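Long-range contact in protein MJ1225 (Methanocaldococcus jannaschii, PDB 3KH5), which probably acts as an archaeal counterpart of the gamma subunit of AMP-activated protein kinase, binding AMP and ADP through its four CBS motifs: residues I234-G239 and G255-V260. Residues are numbered along the deposited sequence; the frame is centred on the assembly and turned at random.
With AMP (adenosine monophosphate), chain C.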
loop_
_atom_site.group_PDB
_atom_site.type_symbol
_atom_site.label_atom_id
_atom_site.label_comp_id
_atom_site.label_asym_id
_atom_site.label_seq_id
_atom_site.Cartn_x
_atom_site.Cartn_y
_atom_site.Cartn_z
ATOM N N ILE A 234 5.574 -14.307 6.861
ATOM C CA ILE A 234 4.915 -15.358 6.097
ATOM C C ILE A 234 5.554 -15.370 4.711
ATOM O O ILE A 234 5.514 -14.365 3.990
ATOM C CB ILE A 234 3.391 -15.127 6.007
ATOM C CG1 ILE A 234 2.767 -15.168 7.408
ATOM C CG2 ILE A 234 2.739 -16.169 5.096
ATOM C CD1 ILE A 234 1.416 -14.502 7.514
ATOM N N THR A 235 6.153 -16.505 4.359
ATOM C CA THR A 235 6.951 -16.643 3.143
ATOM C C THR A 235 6.353 -17.679 2.196
ATOM O O THR A 235 5.519 -18.490 2.605
ATOM C CB THR A 235 8.402 -17.072 3.476
ATOM O OG1 THR A 235 8.394 -18.364 4.097
ATOM C CG2 THR A 235 9.061 -16.073 4.411
ATOM N N ALA A 236 6.768 -17.641 0.934
ATOM C CA ALA A 236 6.472 -18.717 -0.005
ATOM C C ALA A 236 7.783 -19.403 -0.378
ATOM O O ALA A 236 8.859 -18.933 0.001
ATOM C CB ALA A 236 5.767 -18.174 -1.242
ATOM N N LYS A 237 7.704 -20.524 -1.086
ATOM C CA LYS A 237 8.902 -21.164 -1.622
ATOM C C LYS A 237 8.587 -21.755 -2.985
ATOM O O LYS A 237 7.433 -22.077 -3.273
ATOM C CB LYS A 237 9.481 -22.221 -0.657
ATOM C CG LYS A 237 8.519 -23.345 -0.248
ATOM C CD LYS A 237 9.231 -24.533 0.417
ATOM C CE LYS A 237 9.411 -24.355 1.927
ATOM N NZ LYS A 237 10.750 -23.757 2.283
ATOM N N GLU A 238 9.610 -21.874 -3.829
ATOM C CA GLU A 238 9.447 -22.474 -5.148
ATOM C C GLU A 238 8.794 -23.840 -5.004
ATOM O O GLU A 238 9.133 -24.611 -4.094
ATOM C CB GLU A 238 10.790 -22.578 -5.875
ATOM C CG GLU A 238 11.253 -21.256 -6.479
ATOM C CD GLU A 238 12.576 -21.361 -7.214
ATOM O OE1 GLU A 238 13.604 -21.649 -6.563
ATOM O OE2 GLU A 238 12.591 -21.140 -8.443
ATOM N N GLY A 239 7.836 -24.123 -5.882
ATOM C CA GLY A 239 7.084 -25.366 -5.798
ATOM C C GLY A 239 5.700 -25.226 -5.182
ATOM O O GLY A 239 4.846 -26.089 -5.396
ATOM N N GLY A 255 -0.481 -8.669 1.097
ATOM C CA GLY A 255 -0.350 -8.501 -0.348
ATOM C C GLY A 255 0.915 -9.080 -0.945
ATOM O O GLY A 255 1.019 -9.196 -2.161
ATOM N N ALA A 256 1.873 -9.443 -0.094
ATOM C CA ALA A 256 3.190 -9.876 -0.556
ATOM C C ALA A 256 3.843 -10.911 0.359
ATOM O O ALA A 256 3.879 -10.736 1.580
ATOM C CB ALA A 256 4.113 -8.668 -0.723
ATOM N N LEU A 257 4.353 -11.985 -0.241
ATOM C CA LEU A 257 5.182 -12.956 0.471
ATOM C C LEU A 257 6.579 -13.015 -0.157
ATOM O O LEU A 257 6.705 -13.202 -1.371
ATOM C CB LEU A 257 4.544 -14.356 0.466
ATOM C CG LEU A 257 3.255 -14.663 1.242
ATOM C CD1 LEU A 257 2.054 -13.887 0.706
ATOM C CD2 LEU A 257 2.959 -16.159 1.191
ATOM N N PRO A 258 7.634 -12.825 0.662
ATOM C CA PRO A 258 8.999 -13.094 0.218
ATOM C C PRO A 258 9.127 -14.581 -0.101
ATOM O O PRO A 258 8.567 -15.411 0.618
ATOM C CB PRO A 258 9.846 -12.734 1.447
ATOM C CG PRO A 258 9.009 -11.753 2.200
ATOM C CD PRO A 258 7.605 -12.245 2.017
ATOM N N VAL A 259 9.815 -14.910 -1.190
ATOM C CA VAL A 259 10.057 -16.302 -1.563
ATOM C C VAL A 259 11.449 -16.679 -1.065
ATOM O O VAL A 259 12.440 -16.019 -1.400
ATOM C CB VAL A 259 9.919 -16.537 -3.091
ATOM C CG1 VAL A 259 9.960 -18.024 -3.422
ATOM C CG2 VAL A 259 8.632 -15.909 -3.615
ATOM N N VAL A 260 11.511 -17.722 -0.241
ATOM C CA VAL A 260 12.765 -18.107 0.398
ATOM C C VAL A 260 13.165 -19.567 0.219
ATOM O O VAL A 260 12.349 -20.441 -0.103
ATOM C CB VAL A 260 12.795 -17.775 1.927
ATOM C CG1 VAL A 260 12.605 -16.281 2.169
ATOM C CG2 VAL A 260 11.754 -18.599 2.692
HETATM P P AMP C . 0.282 -4.244 4.579
HETATM O O1P AMP C . -1.129 -3.786 4.648
HETATM O O2P AMP C . 1.246 -3.080 4.009
HETATM O O3P AMP C . 0.478 -5.488 3.557
HETATM O "O5'" AMP C . 0.898 -4.680 5.995
HETATM C "C5'" AMP C . 0.124 -4.746 7.216
HETATM C "C4'" AMP C . 0.932 -5.463 8.300
HETATM O "O4'" AMP C . 1.180 -6.799 7.776
HETATM C "C3'" AMP C . 2.292 -4.749 8.415
HETATM O "O3'" AMP C . 2.716 -4.680 9.793
HETATM C "C2'" AMP C . 3.231 -5.659 7.625
HETATM O "O2'" AMP C . 4.549 -5.617 8.183
HETATM C "C1'" AMP C . 2.596 -7.039 7.824
HETATM N N9 AMP C . 2.944 -7.994 6.732
HETATM C C8 AMP C . 2.838 -7.782 5.416
HETATM N N7 AMP C . 3.245 -8.863 4.751
HETATM C C5 AMP C . 3.612 -9.767 5.651
HETATM C C6 AMP C . 4.109 -11.058 5.559
HETATM N N6 AMP C . 4.306 -11.616 4.367
HETATM N N1 AMP C . 4.385 -11.730 6.693
HETATM C C2 AMP C . 4.190 -11.179 7.889
HETATM N N3 AMP C . 3.715 -9.947 8.010
HETATM C C4 AMP C . 3.419 -9.223 6.913
HETATM O O HOH W 1 12.215 -21.638 -2.782
#
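The carbonyl oxygen of A236 is gripped twice by the strand beside it: V260 N donates to A236 O at 2.9 Å with a nearly straight N-H...O angle of 165°, and V259 CA makes a longer CH...O contact of 3.3 Å to A236 O. In return A236 N donates to P258 O at 2.9 Å, at 160°. Since A236 bonds to the residues flanking V259, the pattern is that of a parallel bridge. It is a single one: the extended segment 234-239, not a regular strand, runs into helix 242-252 and back to strand 256-260, the beta-alpha-beta crossover with which a CBS motif begins. Water 1 carries the pairing one step further, accepting from E238 N and donating to V260 O.

At the other end the two backbones converge on the adenine. I234 N donates to AMP N1 at 2.8 Å, while the amino nitrogen N6 of AMP gives one bond to I234 O (3.0 Å) and another to A256 O (also 3.0 Å). Both carbonyls and the N-H thus read the N1/N6 edge of the base through main chain alone. The side chain of I234 adds van der Waals contact: with CG1 beside the backbone N (chi1 -63°), CB and CG1 lie along the N1 edge of the base, while CG2 makes apolar contact with L257 CD2 at 3.9 Å. An alanine at I234 would keep the backbone bonds to the base but would probably open a gap between the adenine edge, L257 and I248 of helix 242-252. On one side of the bridge, A236 CB and L257 pack against I245 of that helix; L190 of strand 189-195 covers T235 and V260. These last two side chains cross at about a right angle, with T235 OG1, placed between its backbone N and carbonyl carbon, resting 3.6 Å from V260 CG2.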